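Long-range contacts in TBC1 domain family member 22A (PDB 2QFZ), which may act as a GTPase-activating protein for Rab-family proteins through its Rab-GAP TBC domain and forms homodimers: residues Ile150-Thr155 and Leu253-Val258; Ala287-Trp292 and Leu307-Leu312; Glu42-Ser47 and Lys61-Tyr66. One frame throughout, in Å; residues are numbered along the deposited sequence.

Interaction 1. Residues Ile150-Thr155 and Leu253-Val258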
# COMPACT_ATOMS: atom_id res chain seq x y z
N ILE A 150 4.54 8.44 -2.72
CA ILE A 150 5.31 7.20 -2.88
C ILE A 150 6.08 6.83 -1.60
O ILE A 150 6.27 5.67 -1.32
CB ILE A 150 6.29 7.22 -4.04
CG1 ILE A 150 5.58 7.46 -5.35
CG2 ILE A 150 7.08 5.88 -4.14
CD1 ILE A 150 6.52 7.37 -6.54
N ASN A 151 6.51 7.82 -0.82
CA ASN A 151 7.19 7.56 0.47
C ASN A 151 6.37 6.69 1.43
O ASN A 151 6.94 5.86 2.13
CB ASN A 151 7.60 8.91 1.14
CG ASN A 151 6.42 9.79 1.48
OD1 ASN A 151 5.67 10.22 0.61
ND2 ASN A 151 6.23 10.05 2.77
N ASP A 152 5.05 6.88 1.46
CA ASP A 152 4.14 6.03 2.27
C ASP A 152 4.12 4.55 1.83
O ASP A 152 3.99 3.62 2.65
CB ASP A 152 2.68 6.55 2.19
CG ASP A 152 2.32 7.57 3.28
OD1 ASP A 152 3.02 7.65 4.33
OD2 ASP A 152 1.29 8.27 3.09
N LEU A 153 4.22 4.32 0.54
CA LEU A 153 4.17 2.95 0.05
C LEU A 153 5.38 2.10 0.49
O LEU A 153 5.33 0.87 0.41
CB LEU A 153 3.97 2.93 -1.47
CG LEU A 153 2.86 3.83 -2.00
CD1 LEU A 153 2.74 3.68 -3.47
CD2 LEU A 153 1.54 3.61 -1.36
N VAL A 154 6.44 2.74 1.00
CA VAL A 154 7.59 2.02 1.57
C VAL A 154 7.20 1.32 2.88
O VAL A 154 7.64 0.22 3.16
CB VAL A 154 8.81 2.97 1.86
CG1 VAL A 154 9.99 2.18 2.51
CG2 VAL A 154 9.28 3.70 0.61
N THR A 155 6.39 2.00 3.70
CA THR A 155 6.17 1.59 5.11
C THR A 155 5.58 0.19 5.34
O THR A 155 6.05 -0.53 6.20
CB THR A 155 5.33 2.68 5.87
OG1 THR A 155 5.89 3.97 5.58
CG2 THR A 155 5.29 2.44 7.38
N LEU A 253 -2.76 5.46 -1.64
CA LEU A 253 -3.44 4.16 -1.50
C LEU A 253 -4.16 3.99 -0.14
O LEU A 253 -4.07 2.95 0.50
CB LEU A 253 -2.50 2.97 -1.78
CG LEU A 253 -2.06 2.84 -3.25
CD1 LEU A 253 -1.15 1.64 -3.35
CD2 LEU A 253 -3.23 2.69 -4.26
N LEU A 254 -4.93 5.03 0.21
CA LEU A 254 -5.72 5.13 1.44
C LEU A 254 -4.91 5.12 2.71
O LEU A 254 -5.50 5.17 3.80
CB LEU A 254 -6.84 4.08 1.50
CG LEU A 254 -8.08 4.41 0.64
CD1 LEU A 254 -8.86 3.17 0.47
CD2 LEU A 254 -8.95 5.59 1.28
N MET A 255 -3.56 5.16 2.59
CA MET A 255 -2.71 5.11 3.77
C MET A 255 -2.82 6.31 4.66
O MET A 255 -2.48 6.22 5.83
CB MET A 255 -1.26 4.88 3.43
CG MET A 255 -0.99 3.54 2.87
SD MET A 255 0.74 3.26 2.62
CE MET A 255 1.40 3.57 4.27
N ARG A 256 -3.27 7.46 4.14
CA ARG A 256 -3.47 8.62 5.04
C ARG A 256 -4.85 8.62 5.65
O ARG A 256 -5.17 9.53 6.38
CB ARG A 256 -3.23 9.97 4.33
CG ARG A 256 -1.81 10.17 3.75
CD ARG A 256 -0.72 10.40 4.82
NE ARG A 256 -0.09 9.13 5.22
CZ ARG A 256 -0.01 8.64 6.47
NH1 ARG A 256 -0.51 9.30 7.53
NH2 ARG A 256 0.59 7.47 6.65
N GLU A 257 -5.69 7.64 5.33
CA GLU A 257 -7.07 7.64 5.81
C GLU A 257 -7.31 6.58 6.88
O GLU A 257 -8.26 6.68 7.63
CB GLU A 257 -8.09 7.45 4.68
CG GLU A 257 -7.69 8.03 3.35
CD GLU A 257 -7.32 9.50 3.42
OE1 GLU A 257 -7.92 10.24 4.25
OE2 GLU A 257 -6.43 9.92 2.64
N VAL A 258 -6.43 5.59 6.97
CA VAL A 258 -6.58 4.50 7.94
C VAL A 258 -5.25 4.19 8.61
O VAL A 258 -4.15 4.52 8.07
CB VAL A 258 -7.11 3.22 7.29
CG1 VAL A 258 -8.48 3.43 6.66
CG2 VAL A 258 -6.07 2.66 6.27
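Asp152, Met255 and Leu153 carry most of this buried contact, in which one helix receives a tight turn of loop. Asp152 faces the loop and uses its carboxylate and its CB. The carboxylate forms a salt bridge with Arg256: NE donates to Asp152 OD2 over 2.7 Å, with an N-H...O angle of 155°. The oxygen is met on its syn side and lies close to the guanidinium plane, although the two flat groups are turned 40° apart. This twist goes with a second branch that is only weak, Arg256 NH2 to Asp152 OD1 at 3.4 Å. Arg256 bends at chi2 and chi3, which brings its NE edge round to the acid. Asp152 OD2 also accepts from Asn252, so a second donor helps to fix the carboxylate.

Met255 comes in beside this pair. Its chain bends at chi3 (55°), and the terminal methyl, CE, lies 3.1 Å from Asp152 O, the carbonyl that takes the backbone N-H of Thr155. Its sulphur lies 3.8 Å from Asp152 CB. Leu153 completes the apolar part, its CD2 meeting CD1 of Leu253 at 3.9 Å where the two side chains cross at about a right angle. Leu253, with positive phi, is where the chain leaves helix 242-251.

Residues 150-155 lie just after the YxQ motif of TBC domains, which begins at Tyr146 and in related Rab-GAPs supplies the glutamine finger, probably here too. Helices 124-140 and 181-200 also pack on helix 150-162, while Thr263 and Trp267 of helix 260-270 touch Met255.

Interaction 2. Residues Ala287-Trp292 and Leu307-Leu312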
# COMPACT_ATOMS: atom_id res chain seq x y z
N ALA A 287 -16.55 1.81 -1.55
CA ALA A 287 -17.04 1.28 -0.26
C ALA A 287 -16.64 2.13 0.96
O ALA A 287 -17.41 2.30 1.93
CB ALA A 287 -16.62 -0.18 -0.10
N PHE A 288 -15.45 2.70 0.92
CA PHE A 288 -14.98 3.55 2.01
C PHE A 288 -15.86 4.81 2.12
O PHE A 288 -16.28 5.19 3.22
CB PHE A 288 -13.51 3.91 1.78
CG PHE A 288 -12.84 4.52 2.93
CD1 PHE A 288 -12.76 3.85 4.16
CD2 PHE A 288 -12.23 5.75 2.81
CE1 PHE A 288 -12.07 4.42 5.25
CE2 PHE A 288 -11.54 6.33 3.90
CZ PHE A 288 -11.46 5.67 5.10
N LEU A 289 -16.15 5.42 0.98
CA LEU A 289 -17.02 6.57 0.96
C LEU A 289 -18.45 6.28 1.50
O LEU A 289 -18.96 7.00 2.37
CB LEU A 289 -17.05 7.17 -0.46
CG LEU A 289 -17.70 8.53 -0.65
CD1 LEU A 289 -17.08 9.63 0.18
CD2 LEU A 289 -17.65 8.87 -2.13
N VAL A 290 -19.07 5.21 1.02
CA VAL A 290 -20.45 4.95 1.34
C VAL A 290 -20.63 4.30 2.70
O VAL A 290 -21.74 4.30 3.20
CB VAL A 290 -21.25 4.23 0.18
CG1 VAL A 290 -21.21 5.07 -1.10
CG2 VAL A 290 -20.80 2.81 -0.08
N ARG A 291 -19.54 3.82 3.32
CA ARG A 291 -19.50 3.43 4.73
C ARG A 291 -19.97 4.57 5.65
O ARG A 291 -20.66 4.32 6.64
CB ARG A 291 -18.09 2.92 5.11
CG ARG A 291 -17.71 2.89 6.61
CD ARG A 291 -18.36 1.72 7.40
NE ARG A 291 -18.01 1.82 8.83
CZ ARG A 291 -18.63 2.61 9.73
NH1 ARG A 291 -19.66 3.37 9.37
NH2 ARG A 291 -18.23 2.62 10.99
N TRP A 292 -19.65 5.83 5.31
CA TRP A 292 -20.14 6.97 6.14
C TRP A 292 -21.23 7.75 5.47
O TRP A 292 -21.34 8.97 5.67
CB TRP A 292 -19.01 7.88 6.53
CG TRP A 292 -18.15 7.29 7.59
CD1 TRP A 292 -18.40 7.26 8.95
CD2 TRP A 292 -16.92 6.63 7.40
NE1 TRP A 292 -17.39 6.63 9.60
CE2 TRP A 292 -16.46 6.22 8.67
CE3 TRP A 292 -16.17 6.32 6.27
CZ2 TRP A 292 -15.27 5.55 8.84
CZ3 TRP A 292 -15.00 5.67 6.44
CH2 TRP A 292 -14.56 5.27 7.71
N LEU A 307 -13.70 18.62 5.39
CA LEU A 307 -12.85 18.22 6.55
C LEU A 307 -13.06 16.81 7.02
O LEU A 307 -12.09 16.14 7.31
CB LEU A 307 -13.03 19.14 7.76
CG LEU A 307 -12.36 20.51 7.57
CD1 LEU A 307 -13.13 21.55 8.41
CD2 LEU A 307 -10.85 20.51 7.91
N PHE A 308 -14.33 16.39 7.09
CA PHE A 308 -14.74 15.04 7.47
C PHE A 308 -14.22 13.98 6.47
O PHE A 308 -13.65 12.99 6.86
CB PHE A 308 -16.29 14.98 7.54
CG PHE A 308 -16.84 13.64 7.92
CD1 PHE A 308 -16.70 13.15 9.22
CD2 PHE A 308 -17.51 12.85 6.98
CE1 PHE A 308 -17.19 11.90 9.57
CE2 PHE A 308 -18.00 11.59 7.33
CZ PHE A 308 -17.85 11.13 8.65
N LEU A 309 -14.42 14.23 5.17
CA LEU A 309 -14.03 13.28 4.12
C LEU A 309 -12.49 13.11 4.08
O LEU A 309 -11.98 12.06 3.67
CB LEU A 309 -14.52 13.76 2.76
CG LEU A 309 -16.02 13.63 2.46
CD1 LEU A 309 -16.45 14.40 1.20
CD2 LEU A 309 -16.38 12.17 2.31
N GLN A 310 -11.79 14.17 4.49
CA GLN A 310 -10.34 14.20 4.56
C GLN A 310 -9.84 13.68 5.88
O GLN A 310 -8.65 13.54 6.04
CB GLN A 310 -9.83 15.63 4.36
CG GLN A 310 -9.91 16.14 2.98
CD GLN A 310 -9.45 17.59 2.84
OE1 GLN A 310 -9.48 18.36 3.80
NE2 GLN A 310 -9.07 17.97 1.62
N ASN A 311 -10.73 13.43 6.84
CA ASN A 311 -10.35 13.03 8.20
C ASN A 311 -11.32 12.02 8.77
O ASN A 311 -11.86 12.21 9.85
CB ASN A 311 -10.29 14.24 9.13
CG ASN A 311 -9.23 15.25 8.73
OD1 ASN A 311 -8.06 15.13 9.13
ND2 ASN A 311 -9.63 16.28 7.99
N LEU A 312 -11.56 10.94 8.04
CA LEU A 312 -12.59 9.99 8.43
C LEU A 312 -12.20 9.32 9.76
O LEU A 312 -11.01 9.09 10.00
CB LEU A 312 -12.86 8.98 7.31
CG LEU A 312 -13.62 9.58 6.10
CD1 LEU A 312 -13.63 8.62 4.95
CD2 LEU A 312 -15.05 9.99 6.43
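Leu289 and Leu309 bring the backbones of helices 276-291 and 302-309 to 8.0 Å between their CA atoms, and Trp292 and Leu312 hold a similar 8.4 Å CA separation where both segments have left those helices. Leu312 is the wedge. Its CB sits over the face of the Trp292 six-membered ring, 4.2 Å from the centroid and 17° off the normal, a CH-pi contact. Its CD1 reaches on, tip to tip, to CE2 of Phe288 at 3.3 Å, while CD2 lies over one face of the Phe308 ring. Three aromatic rings thus gather round a single leucine.

Phe308 extends with CG anti to its backbone N (chi1 179°), which carries its ring out to Trp292. There it presents an edge to the indole in an offset edge-to-face pair, with the planes at 88° and 5.6 Å between its centroid and that of the Trp292 five-membered ring. Leu289 CD1 and Leu309 CD2 are packed unusually tightly, 3.4 Å apart.

The result is an apolar contact between helices 276-291 and 302-309, which the short helix 293-298 joins in sequence; Trp292 is the N-cap residue of that short helix. Phe245 of helix 242-251 touches both Leu289 and Leu309, Trp249 meets Phe288 edge-to-face, and Leu325 of helix 319-335 packs on Phe288.

Interaction 3. Residues Glu42-Ser47 and Lys61-Tyr66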
# COMPACT_ATOMS: atom_id res chain seq x y z
N GLU A 42 -4.04 -21.14 -5.35
CA GLU A 42 -4.47 -21.51 -4.02
C GLU A 42 -3.97 -20.58 -2.91
O GLU A 42 -4.71 -20.29 -1.99
CB GLU A 42 -4.07 -22.97 -3.68
CG GLU A 42 -5.03 -24.02 -4.19
CD GLU A 42 -6.49 -23.57 -4.09
OE1 GLU A 42 -7.02 -23.50 -2.95
OE2 GLU A 42 -7.09 -23.27 -5.15
N LEU A 43 -2.73 -20.13 -2.98
CA LEU A 43 -2.22 -19.14 -1.99
C LEU A 43 -3.02 -17.82 -2.01
O LEU A 43 -3.36 -17.31 -0.94
CB LEU A 43 -0.74 -18.84 -2.26
CG LEU A 43 0.05 -18.05 -1.22
CD1 LEU A 43 0.16 -18.83 0.08
CD2 LEU A 43 1.44 -17.66 -1.79
N ARG A 44 -3.27 -17.30 -3.22
CA ARG A 44 -4.13 -16.09 -3.44
C ARG A 44 -5.51 -16.22 -2.87
O ARG A 44 -5.98 -15.31 -2.20
CB ARG A 44 -4.30 -15.76 -4.92
CG ARG A 44 -3.11 -15.17 -5.52
CD ARG A 44 -3.33 -14.76 -6.94
NE ARG A 44 -2.05 -14.62 -7.59
CZ ARG A 44 -1.49 -15.53 -8.39
NH1 ARG A 44 -2.15 -16.65 -8.70
NH2 ARG A 44 -0.29 -15.29 -8.91
N ARG A 45 -6.18 -17.35 -3.16
CA ARG A 45 -7.51 -17.62 -2.61
C ARG A 45 -7.50 -17.67 -1.07
O ARG A 45 -8.47 -17.25 -0.43
CB ARG A 45 -8.09 -18.91 -3.20
CG ARG A 45 -9.31 -19.44 -2.49
N LEU A 46 -6.42 -18.16 -0.47
CA LEU A 46 -6.34 -18.18 0.99
C LEU A 46 -6.00 -16.78 1.55
O LEU A 46 -6.50 -16.38 2.57
CB LEU A 46 -5.31 -19.17 1.50
CG LEU A 46 -5.69 -20.64 1.64
CD1 LEU A 46 -4.64 -21.33 2.49
CD2 LEU A 46 -7.06 -20.83 2.24
N SER A 47 -5.12 -16.07 0.87
CA SER A 47 -4.62 -14.77 1.33
C SER A 47 -5.70 -13.65 1.31
O SER A 47 -5.59 -12.62 2.03
CB SER A 47 -3.42 -14.38 0.45
OG SER A 47 -2.34 -15.28 0.65
N LYS A 61 6.08 -11.81 -0.52
CA LYS A 61 7.15 -12.05 -1.49
C LYS A 61 6.76 -12.97 -2.63
O LYS A 61 7.14 -12.71 -3.78
CB LYS A 61 8.42 -12.53 -0.82
CG LYS A 61 9.07 -11.46 0.01
CD LYS A 61 10.32 -11.98 0.74
CE LYS A 61 10.54 -11.17 2.00
NZ LYS A 61 11.88 -11.47 2.57
N LEU A 62 6.01 -14.02 -2.35
CA LEU A 62 5.57 -14.91 -3.43
C LEU A 62 4.46 -14.32 -4.31
O LEU A 62 4.51 -14.46 -5.55
CB LEU A 62 5.14 -16.27 -2.91
CG LEU A 62 6.28 -17.11 -2.37
CD1 LEU A 62 5.73 -18.26 -1.51
CD2 LEU A 62 7.21 -17.62 -3.54
N LEU A 63 3.48 -13.69 -3.67
CA LEU A 63 2.31 -13.14 -4.37
C LEU A 63 2.69 -11.95 -5.24
O LEU A 63 2.10 -11.75 -6.28
CB LEU A 63 1.20 -12.76 -3.37
CG LEU A 63 0.39 -13.87 -2.72
CD1 LEU A 63 -0.60 -13.29 -1.70
CD2 LEU A 63 -0.33 -14.66 -3.76
N SER A 64 3.70 -11.18 -4.84
CA SER A 64 4.22 -10.10 -5.67
C SER A 64 5.16 -10.55 -6.79
O SER A 64 5.58 -9.72 -7.59
CB SER A 64 5.02 -9.15 -4.83
OG SER A 64 6.24 -9.78 -4.48
N GLY A 65 5.54 -11.83 -6.81
CA GLY A 65 6.49 -12.34 -7.79
C GLY A 65 7.95 -12.05 -7.52
O GLY A 65 8.79 -12.18 -8.41
N TYR A 66 8.28 -11.63 -6.31
CA TYR A 66 9.68 -11.34 -5.96
C TYR A 66 10.47 -12.66 -5.85
O TYR A 66 11.60 -12.78 -6.35
CB TYR A 66 9.72 -10.53 -4.66
CG TYR A 66 11.08 -10.20 -4.12
CD1 TYR A 66 12.06 -9.65 -4.93
CD2 TYR A 66 11.39 -10.42 -2.77
CE1 TYR A 66 13.35 -9.35 -4.41
CE2 TYR A 66 12.66 -10.11 -2.24
CZ TYR A 66 13.64 -9.58 -3.09
OH TYR A 66 14.88 -9.24 -2.61
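Leu63 inserts its forked end between Leu43, Arg44 and Ser47, joining helices 40-47 and 56-63, and it has the largest share of the buried surface. The purely apolar part is a cluster of leucines. Leu43 turns its CG anti to the backbone N (chi1 -169°), sending CD2 toward the partner helix, where it lies 4.0 Å from Leu63 CD2 and 4.1 Å from Leu62 CB. The Leu43 and Leu63 side chains pass at a slant rather than nesting in parallel.

A second group sets the same leucine against polar residues. Leu63 CD2 presses on the aliphatic part of Arg44, 3.3 Å from its CG, the two side chains running antiparallel alongside one another. The other branch, CD1, lies 3.5 Å from Ser47 OG and touches Ser47 CB as well.

The hydrogen bonds that shape the two segments here are local ones. Ser47 OG donates to Leu43 O over 2.8 Å, approaching from above the carbonyl plane, 45° out of it; the same oxygen accepts Ser47 N, so two donors from one residue grip it. On the other side, helix 56-63 ends in a Schellman motif at Gly65, whose N bonds to Leu62 O at 3.1 Å, with a weak bond from Tyr66 N to Lys61 O.

The chemistry therefore divides its tasks. Cohesion between the helices rests on dispersion and on the removal of leucine surface from water, helped by Leu33 of helix 25-34, which touches both Leu43 and Leu62. The serine hydroxyl has its proton engaged by its own helix and can accept a methyl group as neighbour.

Along the chain the contacts do not interleave: 42-66 comes first, then 150-258, then 287-312. All belong to one all-helical structure. Interaction 1 lies near its middle, about 6 Å from the centre of the chain, with interaction 2 about 16 Å and interaction 3 about 21 Å away between centres. The first two touch, since Phe288 packs on Leu254, Glu257 and Val258, and both border helix 242-251. Interaction 3 stands apart, its nearest atoms about 11 Å from interaction 1 and about 17 Å from interaction 2. The chain thus places a mixed salt-bridge and apolar contact beside the YxQ motif, next to an aromatic cluster, with a leucine cluster further off among the early helices.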